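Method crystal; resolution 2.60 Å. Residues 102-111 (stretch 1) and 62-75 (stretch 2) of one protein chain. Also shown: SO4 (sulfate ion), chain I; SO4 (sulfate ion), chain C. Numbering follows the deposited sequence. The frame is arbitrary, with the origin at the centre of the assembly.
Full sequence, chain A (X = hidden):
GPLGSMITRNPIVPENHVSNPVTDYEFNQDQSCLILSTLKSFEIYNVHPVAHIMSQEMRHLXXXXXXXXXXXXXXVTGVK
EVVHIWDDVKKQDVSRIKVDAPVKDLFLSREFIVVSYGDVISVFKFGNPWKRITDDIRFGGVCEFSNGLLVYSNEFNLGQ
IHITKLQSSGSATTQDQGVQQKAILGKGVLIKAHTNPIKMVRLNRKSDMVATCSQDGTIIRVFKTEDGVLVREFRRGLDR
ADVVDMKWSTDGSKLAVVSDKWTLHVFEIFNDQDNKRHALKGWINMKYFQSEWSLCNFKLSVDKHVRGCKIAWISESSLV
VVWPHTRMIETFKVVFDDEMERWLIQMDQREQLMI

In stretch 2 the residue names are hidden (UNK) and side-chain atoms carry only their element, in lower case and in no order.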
# COMPACT_ATOMS: atom_id res chain seq x y z
N PRO A 102 19.94 7.64 6.28
CA PRO A 102 18.79 7.14 7.05
C PRO A 102 17.88 6.27 6.18
O PRO A 102 17.65 6.58 5.01
CB PRO A 102 18.09 8.42 7.50
CG PRO A 102 19.18 9.44 7.50
CD PRO A 102 19.95 9.11 6.25
N VAL A 103 17.36 5.19 6.74
CA VAL A 103 16.48 4.31 5.99
C VAL A 103 15.13 4.97 5.69
O VAL A 103 14.47 5.49 6.60
CB VAL A 103 16.22 3.00 6.75
CG1 VAL A 103 15.27 2.12 5.96
CG2 VAL A 103 17.53 2.28 6.99
N LYS A 104 14.75 4.95 4.41
CA LYS A 104 13.47 5.51 3.94
C LYS A 104 12.48 4.36 3.76
O LYS A 104 11.71 4.03 4.66
CB LYS A 104 13.65 6.23 2.60
CG LYS A 104 14.47 7.50 2.63
CD LYS A 104 14.50 8.11 1.23
CE LYS A 104 15.30 9.41 1.17
NZ LYS A 104 15.29 9.98 -0.22
N ASP A 105 12.50 3.74 2.58
CA ASP A 105 11.61 2.62 2.30
C ASP A 105 12.23 1.32 2.78
O ASP A 105 13.46 1.18 2.83
CB ASP A 105 11.33 2.55 0.80
CG ASP A 105 10.65 3.80 0.27
OD1 ASP A 105 9.48 4.05 0.65
OD2 ASP A 105 11.30 4.54 -0.51
N LEU A 106 11.39 0.35 3.14
CA LEU A 106 11.84 -0.94 3.62
C LEU A 106 10.83 -2.03 3.28
O LEU A 106 9.67 -1.97 3.71
CB LEU A 106 12.05 -0.89 5.13
CG LEU A 106 12.55 -2.17 5.79
CD1 LEU A 106 13.86 -2.58 5.14
CD2 LEU A 106 12.73 -1.97 7.28
N PHE A 107 11.27 -3.03 2.51
CA PHE A 107 10.40 -4.14 2.10
C PHE A 107 11.02 -5.50 2.42
O PHE A 107 12.24 -5.66 2.42
CB PHE A 107 10.14 -4.05 0.60
CG PHE A 107 9.48 -2.77 0.18
CD1 PHE A 107 8.12 -2.58 0.37
CD2 PHE A 107 10.21 -1.76 -0.43
CE1 PHE A 107 7.49 -1.40 -0.03
CE2 PHE A 107 9.59 -0.57 -0.85
CZ PHE A 107 8.23 -0.39 -0.64
N LEU A 108 10.17 -6.49 2.67
CA LEU A 108 10.63 -7.83 3.02
C LEU A 108 9.91 -8.94 2.24
O LEU A 108 8.71 -8.86 1.97
CB LEU A 108 10.42 -8.08 4.51
CG LEU A 108 11.04 -7.11 5.52
CD1 LEU A 108 10.40 -7.32 6.88
CD2 LEU A 108 12.54 -7.33 5.58
N SER A 109 10.67 -9.98 1.89
CA SER A 109 10.13 -11.15 1.20
C SER A 109 10.97 -12.31 1.72
O SER A 109 12.04 -12.08 2.29
CB SER A 109 10.27 -11.02 -0.32
OG SER A 109 11.60 -11.21 -0.75
N ARG A 110 10.50 -13.54 1.56
CA ARG A 110 11.25 -14.69 2.07
C ARG A 110 12.64 -14.75 1.42
O ARG A 110 13.52 -15.47 1.90
CB ARG A 110 10.50 -16.00 1.80
CG ARG A 110 9.14 -16.12 2.50
CD ARG A 110 8.39 -17.38 2.04
NE ARG A 110 7.01 -17.44 2.54
CZ ARG A 110 6.68 -17.68 3.81
NH1 ARG A 110 7.62 -17.89 4.72
NH2 ARG A 110 5.40 -17.72 4.16
N GLU A 111 12.84 -13.98 0.36
CA GLU A 111 14.11 -13.97 -0.35
C GLU A 111 14.95 -12.72 -0.17
O GLU A 111 16.16 -12.80 0.05
CB GLU A 111 13.85 -14.12 -1.85
CG GLU A 111 12.71 -15.03 -2.21
CD GLU A 111 13.19 -16.27 -2.92
OE1 GLU A 111 13.73 -17.16 -2.24
OE2 GLU A 111 13.03 -16.33 -4.17
N UNK A 62 11.37 3.51 15.29
CA UNK A 62 11.14 4.55 14.30
C UNK A 62 10.42 4.03 13.05
O UNK A 62 9.69 4.77 12.37
c UNK A 62 12.50 5.14 13.92
o UNK A 62 12.46 5.73 12.64
N UNK A 63 10.62 2.74 12.77
CA UNK A 63 10.03 2.10 11.61
C UNK A 63 9.88 0.61 11.91
O UNK A 63 10.74 0.01 12.55
n UNK A 63 11.12 4.87 7.11
c UNK A 63 11.01 2.51 7.95
c UNK A 63 10.43 3.92 8.00
c UNK A 63 10.46 1.71 9.10
c UNK A 63 10.93 2.34 10.40
N UNK A 64 8.80 0.01 11.44
CA UNK A 64 8.57 -1.40 11.71
C UNK A 64 7.90 -2.14 10.53
O UNK A 64 6.98 -1.62 9.90
c UNK A 64 7.70 -2.98 13.46
c UNK A 64 7.74 -1.54 13.02
c UNK A 64 6.33 -0.98 12.82
N UNK A 65 8.37 -3.35 10.25
CA UNK A 65 7.85 -4.17 9.16
C UNK A 65 7.74 -5.63 9.59
O UNK A 65 8.41 -6.05 10.54
n UNK A 65 8.05 -1.02 5.91
c UNK A 65 7.80 0.15 6.49
c UNK A 65 7.80 -2.31 6.54
c UNK A 65 8.78 -4.12 7.94
n UNK A 65 7.28 0.19 7.71
c UNK A 65 8.99 -2.74 7.35
n UNK A 65 8.10 1.28 5.85
N UNK A 66 6.90 -6.40 8.92
CA UNK A 66 6.79 -7.81 9.26
C UNK A 66 6.82 -8.67 7.99
O UNK A 66 6.53 -8.19 6.89
c UNK A 66 5.53 -8.08 10.09
s UNK A 66 2.84 -8.27 10.54
c UNK A 66 2.88 -10.05 10.89
c UNK A 66 4.21 -8.11 9.35
N UNK A 67 7.23 -9.93 8.14
CA UNK A 67 7.31 -10.84 7.01
C UNK A 67 6.21 -11.88 7.07
O UNK A 67 6.28 -12.82 7.85
c UNK A 67 8.81 -12.58 5.86
c UNK A 67 8.76 -11.90 4.50
c UNK A 67 10.12 -13.33 6.03
c UNK A 67 8.67 -11.54 6.98
N UNK A 68 5.19 -11.71 6.23
CA UNK A 68 4.07 -12.64 6.18
C UNK A 68 3.49 -12.86 7.57
O UNK A 68 2.99 -11.92 8.19
c UNK A 68 4.52 -13.96 5.56
c UNK A 68 6.27 -14.12 3.65
n UNK A 68 4.33 -13.23 3.16
n UNK A 68 6.24 -13.72 2.33
c UNK A 68 5.07 -13.19 2.06
c UNK A 68 5.06 -13.81 4.18
N UNK A 69 3.55 -14.10 8.04
CA UNK A 69 3.05 -14.41 9.37
C UNK A 69 4.12 -15.13 10.16
O UNK A 69 3.84 -15.80 11.16
n UNK A 69 -1.96 -14.73 8.82
n UNK A 69 -3.64 -13.52 9.83
n UNK A 69 -1.79 -14.13 11.05
c UNK A 69 1.79 -15.28 9.27
c UNK A 69 -0.68 -15.43 8.79
c UNK A 69 -2.46 -14.13 9.90
c UNK A 69 0.51 -14.50 9.01
N UNK A 70 5.37 -14.96 9.72
CA UNK A 70 6.51 -15.59 10.37
C UNK A 70 6.84 -14.94 11.72
O UNK A 70 6.10 -14.10 12.22
c UNK A 70 7.75 -15.49 9.49
c UNK A 70 7.40 -15.84 8.06
o UNK A 70 8.28 -14.16 9.54
N UNK A 71 7.97 -15.34 12.30
CA UNK A 71 8.40 -14.81 13.58
C UNK A 71 9.40 -13.69 13.35
O UNK A 71 10.04 -13.22 14.28
c UNK A 71 9.05 -15.91 14.41
n UNK A 71 9.03 -18.32 14.11
o UNK A 71 7.07 -17.27 14.44
c UNK A 71 8.30 -17.23 14.32
N UNK A 72 9.53 -13.25 12.10
CA UNK A 72 10.48 -12.20 11.79
C UNK A 72 9.85 -10.84 11.53
O UNK A 72 8.80 -10.72 10.91
c UNK A 72 12.79 -16.11 10.33
c UNK A 72 13.21 -13.78 11.78
c UNK A 72 11.99 -14.98 10.10
c UNK A 72 13.79 -16.06 11.28
c UNK A 72 12.19 -13.80 10.82
o UNK A 72 14.57 -17.17 11.50
c UNK A 72 11.32 -12.59 10.58
c UNK A 72 14.01 -14.90 12.01
N UNK A 73 10.52 -9.81 12.03
CA UNK A 73 10.09 -8.44 11.85
C UNK A 73 11.36 -7.65 11.64
O UNK A 73 12.45 -8.11 11.99
c UNK A 73 9.36 -7.91 13.11
c UNK A 73 10.28 -7.95 14.30
c UNK A 73 8.12 -8.74 13.39
N UNK A 74 11.24 -6.47 11.06
CA UNK A 74 12.39 -5.62 10.82
C UNK A 74 12.05 -4.26 11.40
O UNK A 74 10.89 -3.83 11.34
c UNK A 74 12.64 -5.51 9.32
N UNK A 75 13.03 -3.57 11.96
CA UNK A 75 12.79 -2.25 12.52
C UNK A 75 14.03 -1.37 12.59
O UNK A 75 15.16 -1.86 12.50
c UNK A 75 14.13 -2.78 15.35
c UNK A 75 14.81 -3.53 16.31
c UNK A 75 14.24 -4.70 16.81
c UNK A 75 12.88 -3.18 14.89
c UNK A 75 13.00 -5.11 16.36
c UNK A 75 12.12 -2.35 13.90
c UNK A 75 12.33 -4.35 15.40
S SO4 I . 8.02 -14.36 -0.96
O1 SO4 I . 8.58 -15.68 -0.61
O2 SO4 I . 6.61 -14.52 -1.37
O3 SO4 I . 8.07 -13.47 0.22
O4 SO4 I . 8.80 -13.77 -2.06
S SO4 C . 17.01 13.11 1.08
O1 SO4 C . 17.63 11.98 0.36
O2 SO4 C . 15.60 13.23 0.66
O3 SO4 C . 17.06 12.86 2.53
O4 SO4 C . 17.74 14.35 0.76
O HOH W 1 8.73 1.15 2.96

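Position 62 carries one carbon and one oxygen, out of reach of stretch 1; it is Ser 62, a small polar residue before the strand. At 63, four carbons run in a row to a nitrogen that lies near two backbone oxygens. This is Lys 63: its NZ donates to Lys 104 O at 2.7 Å and, weakly, to Val 103 O at 3.4 Å, its long chain reaching out to the two carbonyls, to which its ammonium group can donate.

Position 64 has three carbons, one carrying the other two, and its CA-to-CB bond points away from stretch 1: Val 64, a branched apolar residue suited to a buried strand. At 65 come three carbons, a nitrogen and a carbon with two more nitrogens; the first nitrogen lies 2.9 Å from Leu 106 O. This is Arg 65. Its NE donates to that oxygen, which sits at the edge of the guanidinium, while NH1 holds Val 64 O at 2.9 Å and NH2 donates to water 1 at 3.0 Å. That water also accepts from Leu 106 N at 2.8 Å.

Position 66 is an unbranched chain of two carbons, sulfur and carbon in a buried site, its CA-to-CB bond pointing away from stretch 1: Met 66, flexible and apolar. At 67, four carbons fork at the second, one tip 3.6 Å from Ser 109 C and 4.2 Å from Leu 108 CB: Leu 67, whose apolar fork suits this packing through CD1.

At 68, one carbon bears a five-membered ring with two nitrogens; a ring carbon lies over one face of the Arg 110 guanidinium, 3.6 Å from Arg 110 NE. This is His 68, the carbon CD2; its ring nitrogen suits an anion, NE2 donating to sulfate I O3 at 2.8 Å. At 69, three carbons, a nitrogen and a carbon carrying two more nitrogens make no contact with stretch 1; this is Arg 69, whose charge suits an exposed loop.

Position 70, one carbon carrying an oxygen and a carbon, brings that outer carbon 3.9 Å from Arg 110 NH1. It is Thr 70, the carbon CG2; OG1 donates to Leu 67 O at 2.9 Å and accepts from the backbone N of residue 72 at 3.0 Å, bracing the turn. Position 71, two carbons ending in oxygen and nitrogen, is Asn 71, polar and exposed. At 72, one carbon and a six-carbon ring bearing an oxygen stay 6.5 Å or more from stretch 1: Tyr 72, whose hydroxyl suits a partly exposed place.

Three carbons, branched at the first, make 73 Val 73, buried, its CA-to-CB bond pointing away from stretch 1. The single carbon at 74 fits 3.8 Å from Leu 108 CD1 and 4.1 Å from Leu 106 CD2; this CB belongs to Ala 74, small enough for the place. At 75, one carbon and an oxygen-free six-carbon ring give Phe 75, buried, its CA-to-CB bond likewise pointing away.

The contact thus joins side chains to backbone: Lys 63 and Arg 65 bind carbonyls, Leu 106 and Leu 108 pack on the hairpin, and the sulfate bridges His 68 NE2 and Arg 110 N.

Stretch 2 (62-75) SKVRMLHRTNYVAF
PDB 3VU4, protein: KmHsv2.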